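Local coordinates for 2,3-dihydroxybenzoate-AMP ligase (Mycobacterium smegmatis, PDB 5KEI), which belongs to the ANL superfamily of AMP-binding enzymes, its sequence combining a large AMP-binding family region with a smaller C-terminal domain, at residues L47-R52 with F113-R117; A120-C125 with P207-V212; Y230-A234 with N258-P264; R242-D246 with G268-A274. All coordinates share one frame; numbering follows the deposited sequence.

Interaction 1 (L47-R52 with F113-R117); sequences LDSVLR and FGLLR
Leu47 packs on the side of Leu116, its CG 3.7 Å from Leu116 CD1, while its backbone oxygen comes to the edge of the Phe113 ring. A greasy, branched residue suits this buried place, since Tyr230 and Val231 of helix 227-240 also press on it. At Asp48 the contact turns polar. With CG held between the backbone N and the carbonyl carbon (chi1 74°), the carboxylate reaches the edge of the Arg117 guanidinium, and Asp48 OD2 forms a salt bridge with Arg117 NE at 2.9 Å. The nitrogen meets the anti side of the oxygen; the two flat groups stand nearly upright to each other, at 84°, yet the oxygen lies close to the guanidinium plane. Arg117 takes a second hold on the same residue, its NH2 bonding Asp48 O at 3.3 Å from a position tilted out of the carbonyl plane. In the fold, this side-on grip ties the chain around the beginning of helix 49-57 to helix 107-117, which belongs to the AMP-binding region. Leu51 lays its CB over a face of the Phe113 ring, a CH-pi contact 3.9 Å from the ring centroid, and its CD2 rests 3.7 Å from Phe113 CG. Arg52 doubles back through bends at chi2 and chi3 until its guanidinium lies flat on that of Arg117, centres 3.5 Å apart and planes at 14°. Asp77 of helix 73-88 makes salt bridges to both arginines and Asp81 another to Arg52, so the stacked cations are flanked by carboxylates.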
loop_
_atom_site.group_PDB
_atom_site.type_symbol
_atom_site.label_atom_id
_atom_site.label_comp_id
_atom_site.label_asym_id
_atom_site.label_seq_id
_atom_site.Cartn_x
_atom_site.Cartn_y
_atom_site.Cartn_z
ATOM N N LEU A 47 12.475 1.716 -12.384
ATOM C CA LEU A 47 11.263 0.914 -12.455
ATOM C C LEU A 47 10.819 0.666 -13.898
ATOM O O LEU A 47 10.438 -0.456 -14.236
ATOM C CB LEU A 47 10.121 1.571 -11.659
ATOM C CG LEU A 47 8.808 0.797 -11.470
ATOM C CD1 LEU A 47 9.057 -0.680 -11.144
ATOM C CD2 LEU A 47 7.937 1.441 -10.370
ATOM N N ASP A 48 10.862 1.691 -14.752
ATOM C CA ASP A 48 10.327 1.530 -16.107
ATOM C C ASP A 48 11.149 0.531 -16.912
ATOM O O ASP A 48 10.714 0.107 -17.976
ATOM C CB ASP A 48 10.287 2.849 -16.898
ATOM C CG ASP A 48 11.689 3.315 -17.366
ATOM O OD1 ASP A 48 12.516 3.714 -16.516
ATOM O OD2 ASP A 48 11.974 3.235 -18.594
ATOM N N SER A 49 12.338 0.177 -16.423
ATOM C CA SER A 49 13.228 -0.717 -17.163
ATOM C C SER A 49 12.710 -2.142 -17.128
ATOM O O SER A 49 13.144 -2.987 -17.929
ATOM C CB SER A 49 14.653 -0.686 -16.605
ATOM O OG SER A 49 14.730 -1.462 -15.419
ATOM N N VAL A 50 11.797 -2.418 -16.196
ATOM C CA VAL A 50 11.154 -3.717 -16.161
ATOM C C VAL A 50 10.458 -3.959 -17.506
ATOM O O VAL A 50 10.571 -5.048 -18.062
ATOM C CB VAL A 50 10.150 -3.845 -14.992
ATOM C CG1 VAL A 50 9.345 -5.162 -15.092
ATOM C CG2 VAL A 50 10.877 -3.770 -13.663
ATOM N N LEU A 51 9.781 -2.946 -18.049
ATOM C CA LEU A 51 9.103 -3.095 -19.344
ATOM C C LEU A 51 10.107 -3.135 -20.483
ATOM O O LEU A 51 9.983 -3.943 -21.409
ATOM C CB LEU A 51 8.108 -1.960 -19.585
ATOM C CG LEU A 51 7.505 -1.802 -20.993
ATOM C CD1 LEU A 51 6.862 -3.088 -21.535
ATOM C CD2 LEU A 51 6.488 -0.666 -20.991
ATOM N N ARG A 52 11.100 -2.254 -20.389
ATOM C CA ARG A 52 12.141 -2.116 -21.391
ATOM C C ARG A 52 12.880 -3.430 -21.575
ATOM O O ARG A 52 13.034 -3.911 -22.699
ATOM C CB ARG A 52 13.125 -1.003 -20.997
ATOM C CG ARG A 52 14.131 -0.632 -22.087
ATOM C CD ARG A 52 13.448 0.075 -23.227
ATOM N NE ARG A 52 13.094 1.448 -22.876
ATOM C CZ ARG A 52 12.218 2.188 -23.548
ATOM N NH1 ARG A 52 11.580 1.675 -24.591
ATOM N NH2 ARG A 52 11.968 3.436 -23.169
ATOM N N PHE A 113 3.749 2.974 -17.000
ATOM C CA PHE A 113 5.079 3.115 -17.589
ATOM C C PHE A 113 5.197 4.415 -18.389
ATOM O O PHE A 113 6.270 5.012 -18.433
ATOM C CB PHE A 113 5.415 1.886 -18.446
ATOM C CG PHE A 113 5.612 0.651 -17.628
ATOM C CD1 PHE A 113 4.596 -0.280 -17.488
ATOM C CD2 PHE A 113 6.784 0.461 -16.928
ATOM C CE1 PHE A 113 4.767 -1.400 -16.696
ATOM C CE2 PHE A 113 6.964 -0.650 -16.136
ATOM C CZ PHE A 113 5.952 -1.582 -16.024
ATOM N N GLY A 114 4.085 4.866 -18.972
ATOM C CA GLY A 114 4.017 6.167 -19.610
ATOM C C GLY A 114 4.414 7.249 -18.632
ATOM O O GLY A 114 5.315 8.052 -18.895
ATOM N N LEU A 115 3.754 7.261 -17.479
ATOM C CA LEU A 115 4.094 8.199 -16.420
ATOM C C LEU A 115 5.547 8.058 -15.937
ATOM O O LEU A 115 6.253 9.061 -15.765
ATOM C CB LEU A 115 3.121 8.026 -15.252
ATOM C CG LEU A 115 1.754 8.683 -15.475
ATOM C CD1 LEU A 115 0.742 8.214 -14.459
ATOM C CD2 LEU A 115 1.909 10.200 -15.421
ATOM N N LEU A 116 5.992 6.820 -15.723
ATOM C CA LEU A 116 7.346 6.571 -15.225
ATOM C C LEU A 116 8.417 7.088 -16.189
ATOM O O LEU A 116 9.452 7.616 -15.765
ATOM C CB LEU A 116 7.567 5.075 -14.975
ATOM C CG LEU A 116 6.814 4.443 -13.802
ATOM C CD1 LEU A 116 6.993 2.936 -13.824
ATOM C CD2 LEU A 116 7.248 5.027 -12.466
ATOM N N ARG A 117 8.164 6.926 -17.483
ATOM C CA ARG A 117 9.145 7.311 -18.492
ATOM C C ARG A 117 9.194 8.820 -18.685
ATOM O O ARG A 117 10.163 9.333 -19.218
ATOM C CB ARG A 117 8.853 6.612 -19.817
ATOM C CG ARG A 117 8.969 5.105 -19.722
ATOM C CD ARG A 117 9.526 4.500 -20.949
ATOM N NE ARG A 117 9.930 3.131 -20.674
ATOM C CZ ARG A 117 9.489 2.095 -21.365
ATOM N NH1 ARG A 117 8.667 2.300 -22.383
ATOM N NH2 ARG A 117 9.884 0.871 -21.058
#

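Interaction 2 (A120-C125 with P207-V212); sequences AVPVMC and PALLLV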
loop_
_atom_site.group_PDB
_atom_site.type_symbol
_atom_site.label_atom_id
_atom_site.label_comp_id
_atom_site.label_asym_id
_atom_site.label_seq_id
_atom_site.Cartn_x
_atom_site.Cartn_y
_atom_site.Cartn_z
ATOM N N ALA A 120 7.656 11.109 -14.014
ATOM C CA ALA A 120 6.648 11.488 -13.031
ATOM C C ALA A 120 6.547 10.404 -11.960
ATOM O O ALA A 120 6.944 9.245 -12.166
ATOM C CB ALA A 120 5.315 11.722 -13.692
ATOM N N VAL A 121 6.056 10.795 -10.800
ATOM C CA VAL A 121 5.952 9.880 -9.683
ATOM C C VAL A 121 4.478 9.674 -9.424
ATOM O O VAL A 121 3.847 10.511 -8.790
ATOM C CB VAL A 121 6.670 10.421 -8.434
ATOM C CG1 VAL A 121 6.452 9.488 -7.236
ATOM C CG2 VAL A 121 8.170 10.612 -8.733
ATOM N N PRO A 122 3.911 8.574 -9.960
ATOM C CA PRO A 122 2.475 8.322 -9.815
ATOM C C PRO A 122 2.078 7.985 -8.374
ATOM O O PRO A 122 2.859 7.401 -7.616
ATOM C CB PRO A 122 2.232 7.139 -10.757
ATOM C CG PRO A 122 3.552 6.456 -10.844
ATOM C CD PRO A 122 4.562 7.550 -10.800
ATOM N N VAL A 123 0.888 8.436 -8.004
ATOM C CA VAL A 123 0.249 8.118 -6.741
ATOM C C VAL A 123 -0.855 7.105 -7.033
ATOM O O VAL A 123 -1.823 7.398 -7.741
ATOM C CB VAL A 123 -0.332 9.374 -6.076
ATOM C CG1 VAL A 123 -1.085 9.017 -4.815
ATOM C CG2 VAL A 123 0.789 10.369 -5.773
ATOM N N MET A 124 -0.695 5.894 -6.523
ATOM C CA MET A 124 -1.597 4.814 -6.902
ATOM C C MET A 124 -2.870 4.796 -6.053
ATOM O O MET A 124 -2.953 4.094 -5.035
ATOM C CB MET A 124 -0.864 3.482 -6.808
ATOM C CG MET A 124 0.501 3.516 -7.469
ATOM S SD MET A 124 0.409 4.015 -9.203
ATOM C CE MET A 124 -0.286 2.546 -9.957
ATOM N N CYS A 125 -3.862 5.565 -6.488
ATOM C CA CYS A 125 -5.156 5.616 -5.801
ATOM C C CYS A 125 -6.014 4.402 -6.136
ATOM O O CYS A 125 -5.944 3.863 -7.243
ATOM C CB CYS A 125 -5.908 6.893 -6.165
ATOM S SG CYS A 125 -4.897 8.379 -6.003
ATOM N N PRO A 207 12.190 7.847 -4.638
ATOM C CA PRO A 207 10.848 7.330 -4.934
ATOM C C PRO A 207 10.557 7.156 -6.419
ATOM O O PRO A 207 10.795 8.064 -7.189
ATOM C CB PRO A 207 9.924 8.405 -4.341
ATOM C CG PRO A 207 10.684 8.939 -3.203
ATOM C CD PRO A 207 12.124 8.938 -3.638
ATOM N N ALA A 208 10.040 5.991 -6.798
ATOM C CA ALA A 208 9.583 5.765 -8.150
ATOM C C ALA A 208 8.104 6.084 -8.226
ATOM O O ALA A 208 7.650 6.698 -9.194
ATOM C CB ALA A 208 9.835 4.329 -8.575
ATOM N N LEU A 209 7.352 5.644 -7.210
ATOM C CA LEU A 209 5.916 5.927 -7.130
ATOM C C LEU A 209 5.473 6.046 -5.673
ATOM O O LEU A 209 6.234 5.702 -4.769
ATOM C CB LEU A 209 5.094 4.839 -7.848
ATOM C CG LEU A 209 5.360 3.350 -7.563
ATOM C CD1 LEU A 209 4.936 2.939 -6.162
ATOM C CD2 LEU A 209 4.641 2.471 -8.571
ATOM N N LEU A 210 4.250 6.523 -5.438
ATOM C CA LEU A 210 3.697 6.515 -4.074
ATOM C C LEU A 210 2.502 5.549 -3.997
ATOM O O LEU A 210 1.559 5.618 -4.797
ATOM C CB LEU A 210 3.280 7.924 -3.628
ATOM C CG LEU A 210 4.341 9.034 -3.804
ATOM C CD1 LEU A 210 3.799 10.424 -3.482
ATOM C CD2 LEU A 210 5.600 8.771 -2.984
ATOM N N LEU A 211 2.552 4.625 -3.052
ATOM C CA LEU A 211 1.385 3.782 -2.785
ATOM C C LEU A 211 0.532 4.442 -1.715
ATOM O O LEU A 211 0.992 5.331 -0.995
ATOM C CB LEU A 211 1.797 2.376 -2.345
ATOM C CG LEU A 211 2.672 1.550 -3.294
ATOM C CD1 LEU A 211 3.230 0.352 -2.563
ATOM C CD2 LEU A 211 1.866 1.074 -4.495
ATOM N N VAL A 212 -0.717 4.011 -1.635
ATOM C CA VAL A 212 -1.631 4.433 -0.588
ATOM C C VAL A 212 -1.664 3.393 0.539
ATOM O O VAL A 212 -1.627 2.194 0.296
ATOM C CB VAL A 212 -3.049 4.665 -1.157
ATOM C CG1 VAL A 212 -4.028 4.969 -0.045
ATOM C CG2 VAL A 212 -3.022 5.817 -2.154
HETATM O O HOH W 1 9.340 8.109 -10.906
HETATM O O HOH W 2 -1.597 1.748 -3.969
#
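Two neighbouring parallel strands of the seven-stranded mixed sheet in the AMP-binding region meet where Val123 pairs with Leu210. Leu210 bonds on both sides of Val123: Leu210 N gives a nearly straight hydrogen bond to Pro122 O at 2.7 Å, and Leu210 O receives Met124 N at 2.9 Å. That oxygen also draws a CA-H...O contact from Val123 CA. On the sheet face shared by Val123 and Leu210, Val123 CG2 touches Leu210 CD1 at 3.8 Å. Because Leu210 CG lies anti to its carbonyl carbon (chi1 -51°), it also reaches Val121 CG1, 4.1 Å away; such beta-branched and leucine side chains fill a buried sheet face well. On the other face Met124 CG lies 4.1 Å from Leu211 CD2. Pro122 has no N-H to offer the second strand. Its ring sits beside Leu209 instead, and Pro122 CG lies 3.7 Å from Leu209 CB. A water links the two chains at this end, donating to Ala120 O at 2.9 Å and to Ala208 O at 2.8 Å. On the other side of strand 207-212, Ala208 and Leu209 both face Arg225 of strand 222-226, a classic bulge. Strand 97-101 hydrogen-bonds to the far edge of strand 121-124 through Val121 and Val123. Helix 107-117 packs onto the sheet here, with Leu115 and Leu116 on Pro122 and Phe108 on Met124.

Interaction 3 (Y230-A234 with N258-P264); sequences YVYNA and NFPLACP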
loop_
_atom_site.group_PDB
_atom_site.type_symbol
_atom_site.label_atom_id
_atom_site.label_comp_id
_atom_site.label_asym_id
_atom_site.label_seq_id
_atom_site.Cartn_x
_atom_site.Cartn_y
_atom_site.Cartn_z
ATOM N N TYR A 230 11.262 -1.467 -5.254
ATOM C CA TYR A 230 10.028 -1.908 -5.899
ATOM C C TYR A 230 10.347 -2.910 -7.023
ATOM O O TYR A 230 9.617 -3.885 -7.215
ATOM C CB TYR A 230 9.206 -0.698 -6.406
ATOM C CG TYR A 230 7.725 -1.021 -6.332
ATOM C CD1 TYR A 230 7.193 -1.379 -5.089
ATOM C CD2 TYR A 230 6.843 -0.871 -7.396
ATOM C CE1 TYR A 230 5.875 -1.666 -4.907
ATOM C CE2 TYR A 230 5.450 -1.154 -7.208
ATOM C CZ TYR A 230 4.994 -1.554 -5.946
ATOM O OH TYR A 230 3.686 -1.858 -5.649
ATOM N N VAL A 231 11.457 -2.702 -7.726
ATOM C CA VAL A 231 11.894 -3.683 -8.716
ATOM C C VAL A 231 12.286 -4.970 -7.995
ATOM O O VAL A 231 11.880 -6.068 -8.391
ATOM C CB VAL A 231 13.058 -3.161 -9.552
ATOM C CG1 VAL A 231 13.627 -4.273 -10.474
ATOM C CG2 VAL A 231 12.598 -1.946 -10.362
ATOM N N TYR A 232 13.042 -4.834 -6.911
ATOM C CA TYR A 232 13.323 -6.001 -6.078
ATOM C C TYR A 232 12.060 -6.706 -5.539
ATOM O O TYR A 232 11.997 -7.933 -5.536
ATOM C CB TYR A 232 14.241 -5.628 -4.899
ATOM C CG TYR A 232 14.492 -6.767 -3.910
ATOM C CD1 TYR A 232 14.981 -8.007 -4.339
ATOM C CD2 TYR A 232 14.187 -6.625 -2.563
ATOM C CE1 TYR A 232 15.192 -9.067 -3.438
ATOM C CE2 TYR A 232 14.386 -7.668 -1.665
ATOM C CZ TYR A 232 14.884 -8.891 -2.103
ATOM O OH TYR A 232 15.084 -9.921 -1.201
ATOM N N ASN A 233 11.036 -5.940 -5.158
ATOM C CA ASN A 233 9.846 -6.468 -4.489
ATOM C C ASN A 233 9.140 -7.424 -5.524
ATOM O O ASN A 233 8.750 -8.565 -5.257
ATOM C CB ASN A 233 8.893 -5.330 -4.085
ATOM C CG ASN A 233 7.658 -5.847 -3.419
ATOM O OD1 ASN A 233 6.691 -6.103 -4.069
ATOM N ND2 ASN A 233 7.651 -5.864 -2.101
ATOM N N ALA A 234 8.982 -6.919 -6.740
ATOM C CA ALA A 234 8.401 -7.677 -7.862
ATOM C C ALA A 234 9.254 -8.888 -8.295
ATOM O O ALA A 234 8.736 -9.993 -8.475
ATOM C CB ALA A 234 8.174 -6.734 -9.041
ATOM N N ASN A 258 -0.785 -2.482 -4.008
ATOM C CA ASN A 258 0.480 -3.195 -3.913
ATOM C C ASN A 258 0.375 -4.690 -4.271
ATOM O O ASN A 258 1.214 -5.229 -5.000
ATOM C CB ASN A 258 1.041 -3.047 -2.500
ATOM C CG ASN A 258 2.464 -3.540 -2.387
ATOM O OD1 ASN A 258 3.243 -3.415 -3.333
ATOM N ND2 ASN A 258 2.819 -4.090 -1.234
ATOM N N PHE A 259 -0.680 -5.340 -3.791
ATOM C CA PHE A 259 -0.765 -6.792 -3.871
ATOM C C PHE A 259 -0.832 -7.279 -5.340
ATOM O O PHE A 259 0.025 -8.057 -5.740
ATOM C CB PHE A 259 -1.953 -7.284 -3.024
ATOM C CG PHE A 259 -2.025 -8.779 -2.852
ATOM C CD1 PHE A 259 -0.924 -9.588 -3.104
ATOM C CD2 PHE A 259 -3.211 -9.377 -2.442
ATOM C CE1 PHE A 259 -0.987 -10.962 -2.947
ATOM C CE2 PHE A 259 -3.295 -10.769 -2.288
ATOM C CZ PHE A 259 -2.166 -11.563 -2.537
ATOM N N PRO A 260 -1.814 -6.811 -6.159
ATOM C CA PRO A 260 -1.738 -7.246 -7.570
ATOM C C PRO A 260 -0.807 -6.400 -8.440
ATOM O O PRO A 260 -0.681 -6.670 -9.644
ATOM C CB PRO A 260 -3.173 -7.088 -8.072
ATOM C CG PRO A 260 -3.711 -5.927 -7.252
ATOM C CD PRO A 260 -3.058 -6.044 -5.888
ATOM N N LEU A 261 -0.186 -5.376 -7.867
ATOM C CA LEU A 261 0.744 -4.569 -8.640
ATOM C C LEU A 261 2.165 -5.176 -8.653
ATOM O O LEU A 261 2.837 -5.178 -9.677
ATOM C CB LEU A 261 0.766 -3.138 -8.091
ATOM C CG LEU A 261 1.615 -2.139 -8.861
ATOM C CD1 LEU A 261 1.178 -2.095 -10.321
ATOM C CD2 LEU A 261 1.499 -0.765 -8.190
ATOM N N ALA A 262 2.624 -5.699 -7.520
ATOM C CA ALA A 262 4.008 -6.161 -7.433
ATOM C C ALA A 262 4.272 -7.353 -6.524
ATOM O O ALA A 262 5.419 -7.638 -6.224
ATOM C CB ALA A 262 4.887 -4.996 -6.991
ATOM N N CYS A 263 3.240 -8.074 -6.101
ATOM C CA CYS A 263 3.454 -9.144 -5.126
ATOM C C CYS A 263 2.992 -10.551 -5.520
ATOM O O CYS A 263 2.258 -11.170 -4.754
ATOM C CB CYS A 263 2.762 -8.753 -3.816
ATOM S SG CYS A 263 3.342 -7.158 -3.145
ATOM N N PRO A 264 3.425 -11.085 -6.685
ATOM C CA PRO A 264 4.285 -10.515 -7.735
ATOM C C PRO A 264 3.517 -9.613 -8.696
ATOM O O PRO A 264 4.121 -8.715 -9.265
ATOM C CB PRO A 264 4.820 -11.755 -8.472
ATOM C CG PRO A 264 3.720 -12.754 -8.352
ATOM C CD PRO A 264 3.109 -12.503 -6.961
#
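The helical segments of Tyr230-Ala234 and Asn258-Ala262 run almost at right angles (81°), their axes approaching to 10.6 Å, while the chains come together at Ala234 and Ala262, whose CA atoms are 4.7 Å apart. The contact belongs to the AMP-binding region, where helix 227-240 follows strand 222-226, an edge strand of the seven-stranded sheet, and packs on the short helix 258-262. So close a backbone approach suits alanine on both sides. Ala234 CA lies 3.4 Å from Ala262 O, a CA-H...O contact, and the two methyls approach each other, Ala234 CB being 4.2 Å from Ala262 CB. Beside them the Asn233 side chain lies against Ala262 and Cys263. A cis peptide bond precedes Pro264, whose ring lies near the backbone oxygen of Ala234.

Tyr230 makes a second part of the contact. It reaches across to helix 258-262 and offers apolar ring carbons as well as a polar end, so a tyrosine suits a place with both apolar and polar neighbours. Ala262 CB approaches the ring obliquely, 3.6 Å from Tyr230 CZ. Leu261 crosses the tyrosine at about a right angle, bringing its CD2 to the ring edge. From strand 207-212, Leu209 and Leu211 also pack on this ring. The buried hydroxyl is satisfied by Asn258, whose CG stands anti to its backbone N (chi1 -169°) and whose amide plane is turned 26° from the ring. Tyr230 OH donates to Asn258 OD1 at 2.8 Å, in the carbonyl plane and on a lone pair.

Interaction 4 (R242-D246 with G268-A274); sequences RLTAD and GAMTVGA
Leu243, Val272 and Ala245 carry this contact, in which the loop between helix 227-240 and strand 248-251 lies against the end of helix 265-271 in the AMP-binding region. A Schellman motif at Arg242 closes the first helix and releases Leu243 toward the second. Leu243 is long enough to reach the helix backbone, CD1 standing 3.8 Å from Ala269 N, and its CB rests 3.8 Å from Val272 CG2; Pro264 and Ala238 pack around it as well. Val272 turns a methyl to each of two successive carbonyls. With CG1 anti to its own carbonyl carbon (chi1 -65°), that branch lies 3.3 Å from Leu243 O, while CG2 lies near Thr244 O. Ala245, small enough to let the chains close in, brings its CA to 3.5 Å from Gly273 O, a CA-H...O contact, and its CB to 3.4 Å from Val272 O. No hydrogen bond joins the segments. Gly273 takes a positive phi (69°), a conformation favouring glycine, as the chain leaves the helix. Ala269 O holds this turn, accepting Val272 N and Ala274 N from opposite faces of its plane, and beyond it Ala274 CB comes to 3.3 Å from Thr244 O.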
loop_
_atom_site.group_PDB
_atom_site.type_symbol
_atom_site.label_atom_id
_atom_site.label_comp_id
_atom_site.label_asym_id
_atom_site.label_seq_id
_atom_site.Cartn_x
_atom_site.Cartn_y
_atom_site.Cartn_z
ATOM N N ARG A 242 7.756 -18.651 -8.526
ATOM C CA ARG A 242 8.219 -19.491 -9.627
ATOM C C ARG A 242 7.529 -19.147 -10.956
ATOM O O ARG A 242 7.269 -20.029 -11.778
ATOM C CB ARG A 242 8.009 -20.978 -9.278
ATOM C CG ARG A 242 8.482 -21.368 -7.868
ATOM C CD ARG A 242 9.821 -22.108 -7.884
ATOM N NE ARG A 242 10.338 -22.363 -6.533
ATOM C CZ ARG A 242 11.538 -22.884 -6.258
ATOM N NH1 ARG A 242 12.368 -23.234 -7.238
ATOM N NH2 ARG A 242 11.907 -23.065 -4.995
ATOM N N LEU A 243 7.235 -17.864 -11.161
ATOM C CA LEU A 243 6.609 -17.397 -12.403
ATOM C C LEU A 243 7.537 -17.600 -13.611
ATOM O O LEU A 243 8.737 -17.339 -13.535
ATOM C CB LEU A 243 6.229 -15.913 -12.299
ATOM C CG LEU A 243 5.121 -15.441 -11.344
ATOM C CD1 LEU A 243 4.768 -13.950 -11.593
ATOM C CD2 LEU A 243 3.875 -16.317 -11.427
ATOM N N THR A 244 6.976 -18.068 -14.721
ATOM C CA THR A 244 7.733 -18.176 -15.965
ATOM C C THR A 244 6.983 -17.441 -17.081
ATOM O O THR A 244 5.842 -17.007 -16.889
ATOM C CB THR A 244 7.977 -19.662 -16.383
ATOM O OG1 THR A 244 6.743 -20.273 -16.769
ATOM C CG2 THR A 244 8.622 -20.477 -15.249
ATOM N N ALA A 245 7.616 -17.310 -18.244
ATOM C CA ALA A 245 6.968 -16.695 -19.403
ATOM C C ALA A 245 5.677 -17.413 -19.818
ATOM O O ALA A 245 4.895 -16.883 -20.605
ATOM C CB ALA A 245 7.930 -16.644 -20.575
ATOM N N ASP A 246 5.451 -18.607 -19.280
ATOM C CA ASP A 246 4.248 -19.381 -19.589
ATOM C C ASP A 246 3.075 -19.052 -18.656
ATOM O O ASP A 246 1.941 -19.421 -18.935
ATOM C CB ASP A 246 4.536 -20.887 -19.512
ATOM C CG ASP A 246 5.610 -21.337 -20.498
ATOM O OD1 ASP A 246 5.607 -20.863 -21.665
ATOM O OD2 ASP A 246 6.464 -22.166 -20.095
ATOM N N GLY A 268 5.841 -8.177 -11.362
ATOM C CA GLY A 268 6.594 -9.401 -11.200
ATOM C C GLY A 268 6.369 -10.249 -12.431
ATOM O O GLY A 268 7.313 -10.786 -12.992
ATOM N N ALA A 269 5.115 -10.336 -12.868
ATOM C CA ALA A 269 4.796 -11.030 -14.107
ATOM C C ALA A 269 5.642 -10.473 -15.265
ATOM O O ALA A 269 6.150 -11.238 -16.076
ATOM C CB ALA A 269 3.304 -10.917 -14.417
ATOM N N MET A 270 5.830 -9.153 -15.322
ATOM C CA MET A 270 6.574 -8.560 -16.428
ATOM C C MET A 270 8.074 -8.842 -16.336
ATOM O O MET A 270 8.763 -8.827 -17.346
ATOM C CB MET A 270 6.327 -7.053 -16.505
ATOM C CG MET A 270 5.010 -6.667 -17.173
ATOM S SD MET A 270 4.734 -4.878 -17.142
ATOM C CE MET A 270 5.887 -4.317 -18.369
ATOM N N THR A 271 8.587 -9.109 -15.142
ATOM C CA THR A 271 9.998 -9.440 -15.030
ATOM C C THR A 271 10.341 -10.802 -15.635
ATOM O O THR A 271 11.517 -11.059 -15.919
ATOM C CB THR A 271 10.489 -9.441 -13.569
ATOM O OG1 THR A 271 9.735 -10.396 -12.819
ATOM C CG2 THR A 271 10.362 -8.057 -12.939
ATOM N N VAL A 272 9.346 -11.679 -15.817
ATOM C CA VAL A 272 9.601 -12.996 -16.435
ATOM C C VAL A 272 8.966 -13.174 -17.820
ATOM O O VAL A 272 8.951 -14.283 -18.362
ATOM C CB VAL A 272 9.097 -14.189 -15.561
ATOM C CG1 VAL A 272 9.873 -14.297 -14.233
ATOM C CG2 VAL A 272 7.577 -14.125 -15.367
ATOM N N GLY A 273 8.425 -12.100 -18.387
ATOM C CA GLY A 273 7.799 -12.189 -19.697
ATOM C C GLY A 273 6.507 -12.991 -19.732
ATOM O O GLY A 273 6.133 -13.532 -20.772
ATOM N N ALA A 274 5.816 -13.042 -18.595
ATOM C CA ALA A 274 4.504 -13.681 -18.510
ATOM C C ALA A 274 3.381 -12.763 -18.984
ATOM O O ALA A 274 3.568 -11.555 -19.125
ATOM C CB ALA A 274 4.235 -14.138 -17.083
#

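In the fold
Interactions 1, 2 and 3 form a mutually touching group, with centres 13 to 14 Å apart. Interaction 1 leads directly into interaction 2, for helix 107-117 precedes strand 121-124 and Leu116 CD2 packs 3.7 Å from Ala208 O. Leu47 joins all three, its CD2 lying 3.9 Å from both Leu209 CD2 and Tyr230 CD2. The segments of interactions 3 and 4 alternate along the chain, and their helices 258-262 and 265-271 follow each other; Pro264 CG meets Leu243 CD1 at 3.6 Å. Interaction 4 also reaches interaction 1 through Met270, whose CE is 3.5 Å from Leu51 CB. Interactions 2 and 4 do not touch, their nearest atoms being about 11 Å apart.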